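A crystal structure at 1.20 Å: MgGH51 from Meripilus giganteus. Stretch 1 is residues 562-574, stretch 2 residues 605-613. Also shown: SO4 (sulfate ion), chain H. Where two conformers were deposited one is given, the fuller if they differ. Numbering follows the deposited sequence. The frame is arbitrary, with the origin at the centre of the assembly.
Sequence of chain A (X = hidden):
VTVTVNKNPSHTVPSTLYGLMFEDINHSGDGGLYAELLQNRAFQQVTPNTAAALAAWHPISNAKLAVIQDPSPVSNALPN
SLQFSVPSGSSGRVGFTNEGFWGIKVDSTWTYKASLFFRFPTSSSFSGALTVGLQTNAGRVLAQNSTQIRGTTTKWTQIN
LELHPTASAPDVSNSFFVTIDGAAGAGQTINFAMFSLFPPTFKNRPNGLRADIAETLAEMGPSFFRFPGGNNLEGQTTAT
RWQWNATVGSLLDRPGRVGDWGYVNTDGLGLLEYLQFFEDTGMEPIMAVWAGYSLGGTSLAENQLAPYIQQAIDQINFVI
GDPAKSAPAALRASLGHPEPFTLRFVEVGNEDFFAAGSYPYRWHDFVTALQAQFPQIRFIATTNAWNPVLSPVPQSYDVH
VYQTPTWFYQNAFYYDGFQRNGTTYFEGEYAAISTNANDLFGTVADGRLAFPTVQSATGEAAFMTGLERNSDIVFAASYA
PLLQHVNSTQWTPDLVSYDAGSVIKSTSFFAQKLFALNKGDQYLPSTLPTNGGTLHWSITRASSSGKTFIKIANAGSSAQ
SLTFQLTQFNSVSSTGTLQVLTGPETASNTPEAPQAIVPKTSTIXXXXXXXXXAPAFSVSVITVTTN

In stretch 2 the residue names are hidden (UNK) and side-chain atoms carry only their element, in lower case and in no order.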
# COMPACT_ATOMS: atom_id res chain seq x y z
N LEU A 562 19.04 31.83 -2.44
CA LEU A 562 20.20 31.03 -2.71
C LEU A 562 20.83 31.51 -3.99
O LEU A 562 20.15 31.61 -4.99
CB LEU A 562 19.83 29.54 -2.83
CG LEU A 562 19.05 28.97 -1.63
CD1 LEU A 562 17.57 29.02 -1.88
CD2 LEU A 562 19.45 27.53 -1.31
N THR A 563 22.13 31.75 -3.95
CA THR A 563 22.90 32.07 -5.13
C THR A 563 23.68 30.80 -5.51
O THR A 563 24.61 30.42 -4.79
CB THR A 563 23.90 33.22 -4.84
OG1 THR A 563 23.26 34.35 -4.22
CG2 THR A 563 24.63 33.58 -6.12
N PHE A 564 23.26 30.15 -6.59
CA PHE A 564 23.93 28.94 -7.07
C PHE A 564 25.11 29.31 -7.93
O PHE A 564 24.96 30.10 -8.89
CB PHE A 564 22.93 28.06 -7.82
CG PHE A 564 21.93 27.43 -6.90
CD1 PHE A 564 22.30 26.37 -6.05
CD2 PHE A 564 20.65 27.94 -6.79
CE1 PHE A 564 21.36 25.85 -5.18
CE2 PHE A 564 19.74 27.40 -5.90
CZ PHE A 564 20.09 26.36 -5.09
N GLN A 565 26.25 28.71 -7.62
CA GLN A 565 27.51 28.90 -8.36
C GLN A 565 27.91 27.57 -8.96
O GLN A 565 28.29 26.64 -8.23
CB GLN A 565 28.60 29.46 -7.45
CG GLN A 565 28.34 30.83 -6.95
CD GLN A 565 28.41 31.94 -7.97
OE1 GLN A 565 28.71 31.68 -9.13
NE2 GLN A 565 28.28 33.18 -7.51
N LEU A 566 27.80 27.49 -10.27
CA LEU A 566 28.11 26.31 -11.10
C LEU A 566 29.27 26.65 -12.04
O LEU A 566 29.44 25.97 -13.12
CB LEU A 566 26.88 25.86 -11.88
CG LEU A 566 25.83 25.09 -11.06
CD1 LEU A 566 25.05 25.98 -10.15
CD2 LEU A 566 24.93 24.32 -11.94
N THR A 567 30.14 27.58 -11.64
CA THR A 567 31.25 28.00 -12.52
C THR A 567 32.31 26.90 -12.69
O THR A 567 33.12 27.03 -13.61
CB THR A 567 31.88 29.25 -11.95
OG1 THR A 567 32.33 29.03 -10.64
CG2 THR A 567 30.91 30.42 -12.02
N GLN A 568 32.34 25.85 -11.87
CA GLN A 568 33.30 24.76 -12.08
C GLN A 568 32.99 23.98 -13.36
O GLN A 568 33.88 23.29 -13.91
CB GLN A 568 33.32 23.77 -10.90
CG GLN A 568 33.90 24.41 -9.65
CD GLN A 568 33.86 23.45 -8.48
OE1 GLN A 568 33.86 22.21 -8.68
NE2 GLN A 568 33.85 24.03 -7.28
N PHE A 569 31.73 23.94 -13.76
CA PHE A 569 31.31 23.14 -14.92
C PHE A 569 31.83 23.77 -16.22
O PHE A 569 32.12 24.99 -16.32
CB PHE A 569 29.79 23.00 -14.96
CG PHE A 569 29.21 22.19 -13.81
CD1 PHE A 569 28.95 22.74 -12.55
CD2 PHE A 569 29.06 20.85 -13.92
CE1 PHE A 569 28.54 22.00 -11.47
CE2 PHE A 569 28.56 20.09 -12.85
CZ PHE A 569 28.28 20.69 -11.63
N ASN A 570 31.96 22.95 -17.23
CA ASN A 570 32.25 23.40 -18.62
C ASN A 570 31.09 24.21 -19.18
O ASN A 570 31.32 25.31 -19.79
CB ASN A 570 32.54 22.22 -19.52
CG ASN A 570 33.78 21.51 -19.06
OD1 ASN A 570 34.82 22.14 -18.97
ND2 ASN A 570 33.68 20.24 -18.74
N SER A 571 29.90 23.67 -19.08
CA SER A 571 28.68 24.31 -19.62
C SER A 571 27.52 24.13 -18.68
O SER A 571 27.39 23.02 -18.04
CB SER A 571 28.36 23.83 -20.95
OG SER A 571 28.11 22.46 -20.94
N VAL A 572 26.62 25.10 -18.62
CA VAL A 572 25.33 25.00 -17.90
C VAL A 572 24.30 25.61 -18.86
O VAL A 572 24.54 26.71 -19.48
CB VAL A 572 25.32 25.75 -16.56
CG1 VAL A 572 23.97 25.72 -15.85
CG2 VAL A 572 26.44 25.26 -15.68
N SER A 573 23.16 24.99 -18.99
CA SER A 573 22.07 25.52 -19.81
C SER A 573 21.70 26.92 -19.36
O SER A 573 21.79 27.28 -18.22
CB SER A 573 20.91 24.57 -19.77
OG SER A 573 20.41 24.33 -18.46
N SER A 574 21.23 27.71 -20.36
CA SER A 574 20.81 29.12 -20.16
C SER A 574 19.43 29.23 -19.55
O SER A 574 19.05 30.33 -19.15
CB SER A 574 20.91 29.88 -21.52
OG SER A 574 22.30 29.98 -21.83
N UNK A 605 15.41 31.59 -16.31
CA UNK A 605 16.80 31.76 -16.69
C UNK A 605 17.78 31.15 -15.71
O UNK A 605 17.56 31.24 -14.49
N UNK A 606 18.88 30.54 -16.15
CA UNK A 606 19.87 29.94 -15.22
C UNK A 606 21.29 30.44 -15.56
O UNK A 606 21.66 31.48 -15.14
c UNK A 606 19.58 28.43 -15.10
c UNK A 606 18.31 28.15 -14.32
o UNK A 606 19.42 27.81 -16.38
N UNK A 607 22.20 29.55 -15.73
CA UNK A 607 23.53 29.65 -16.27
C UNK A 607 24.48 29.28 -15.18
O UNK A 607 24.09 28.57 -14.20
N UNK A 608 25.73 29.66 -15.33
CA UNK A 608 26.73 29.28 -14.34
C UNK A 608 26.50 29.94 -13.01
O UNK A 608 27.07 29.43 -12.01
c UNK A 608 29.92 28.64 -16.53
c UNK A 608 30.34 27.47 -17.37
c UNK A 608 28.58 28.43 -15.88
c UNK A 608 28.15 29.48 -14.87
n UNK A 608 31.70 27.71 -17.94
N UNK A 609 25.79 31.06 -12.97
CA UNK A 609 25.42 31.71 -11.71
C UNK A 609 23.94 32.07 -11.84
O UNK A 609 23.56 32.75 -12.82
c UNK A 609 26.26 33.00 -11.44
o UNK A 609 27.65 32.64 -11.42
c UNK A 609 25.86 33.64 -10.13
N UNK A 610 23.12 31.74 -10.84
CA UNK A 610 21.73 32.17 -10.84
C UNK A 610 21.22 32.19 -9.42
O UNK A 610 21.83 31.51 -8.55
c UNK A 610 19.73 28.05 -10.36
c UNK A 610 20.70 27.19 -10.83
c UNK A 610 21.72 29.01 -11.94
c UNK A 610 20.90 31.33 -11.83
c UNK A 610 20.79 29.87 -11.46
c UNK A 610 19.79 29.39 -10.65
c UNK A 610 21.65 27.68 -11.65
N UNK A 611 20.13 32.88 -9.21
CA UNK A 611 19.60 33.09 -7.86
C UNK A 611 18.17 32.60 -7.80
O UNK A 611 17.38 32.87 -8.71
o UNK A 611 21.11 34.94 -7.55
c UNK A 611 19.14 34.87 -6.14
c UNK A 611 19.74 34.57 -7.48
N UNK A 612 17.82 31.95 -6.69
CA UNK A 612 16.44 31.50 -6.45
C UNK A 612 15.98 32.01 -5.09
O UNK A 612 16.73 31.82 -4.09
c UNK A 612 13.40 28.18 -4.89
c UNK A 612 14.95 29.46 -6.23
c UNK A 612 12.36 28.53 -5.75
o UNK A 612 11.08 28.10 -5.54
c UNK A 612 16.35 29.96 -6.50
c UNK A 612 12.64 29.33 -6.84
c UNK A 612 14.67 28.66 -5.15
c UNK A 612 13.90 29.79 -7.08
N UNK A 613 14.79 32.58 -5.03
CA UNK A 613 14.17 32.97 -3.77
C UNK A 613 13.22 31.86 -3.34
O UNK A 613 12.17 31.68 -3.95
o UNK A 613 13.09 34.22 -1.37
c UNK A 613 13.43 34.31 -3.86
c UNK A 613 12.87 34.78 -2.51
n UNK A 613 12.11 35.86 -2.54
S SO4 H . 21.76 26.43 -24.00
O1 SO4 H . 22.64 25.37 -23.63
O2 SO4 H . 20.72 26.48 -22.97
O3 SO4 H . 22.52 27.65 -23.80
O4 SO4 H . 21.43 26.38 -25.35
O HOH W 1 22.13 36.46 -5.45
O HOH W 2 33.33 28.57 -15.82

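Position 605 has no atom beyond the backbone, so it is glycine; its CA lies 3.6 Å from Ser574 O. Gly605 is identified by this absence alone, since an ideal CB would have room.

Position 606 carries three side-chain atoms, a carbon bearing one oxygen and one carbon. Valine has the same shape but no oxygen, so the residue is threonine. Thr606 OG1 donates to Ser573 O at 3.0 Å, and its backbone N donates to Ser574 O at 3.0 Å with a nearly straight angle of 170°. Ser574 N, in turn, donates to O2 of the sulfate at 2.9 Å.

Position 607 again lacks side-chain atoms and is glycine. Its phi of 117° by itself favours that residue. Gly607 O lies 3.3 Å from Val572 CG1, and Gly607 CA makes a CA-H...O contact of 3.5 Å with Ser573 O.

Position 608 shows four carbons in an unbranched row ending in nitrogen, which identifies lysine. Chi2 to chi4 are all t, so the chain is extended and carries its amino group to two carbonyls of the loop: Lys608 NZ donates to Asn570 O at 3.1 Å and, weakly, to Phe569 O at 3.2 Å. Water 2 accepts from Lys608 NZ at 2.8 Å and donates to Thr567 O at 2.7 Å. Along the way Lys608 CG passes 3.8 Å from Val572 CG2.

Position 609 has a carbon carrying one oxygen and one carbon. The oxygen is 2.7 Å from Gln565 OE1, and the residue is threonine. As OE1 can only accept, Thr609 OG1 is the donor.

Position 610 has one carbon followed by a six-carbon ring without a heteroatom: phenylalanine. Phe564 CB sits 4.0 Å from the centroid of the Phe610 ring, 16° off its normal, a CH-pi contact over the face. The two phenyl rings are oblique, with planes at 33°, and Leu566 CD1 is 4.1 Å from Phe610 CE1.

Position 611 has three side-chain atoms, one an oxygen on the branching carbon, hence threonine. Thr611 OG1 is 4.0 Å from Thr563 OG1, and water 1 bridges them, 2.8 Å from Thr611 OG1 and 2.7 Å from Thr563 OG1.

Position 612 has a six-carbon ring bearing one oxygen, which makes it tyrosine. Tyr612 CD2 approaches Leu562 CD1 to 4.4 Å, while its OH is hydrogen-bonded elsewhere in the structure.

Position 613 has two carbons, the second carrying one oxygen and one nitrogen: asparagine. Asn613 points away and makes no contact with stretch 1.

The contact is an antiparallel strand pairing, its axes at 155°. Paired bonds join Leu562 to Tyr612 (N to O 2.8 Å, O to N 2.9 Å) and Phe564 to Phe610 (N to O 2.8 Å, O to N 3.1 Å); Leu566 N to Lys608 O, 2.7 Å, extends the ladder. Those two aromatic residues pack with Leu562 and Phe564 on one buried face, whereas Thr563, Thr609, Thr611 and Gln565 take the other. Beyond the strands, Lys608 anchors the loop, and 826 Å² is buried in all.

Stretch 2 (605-613) GTGKTFTYN
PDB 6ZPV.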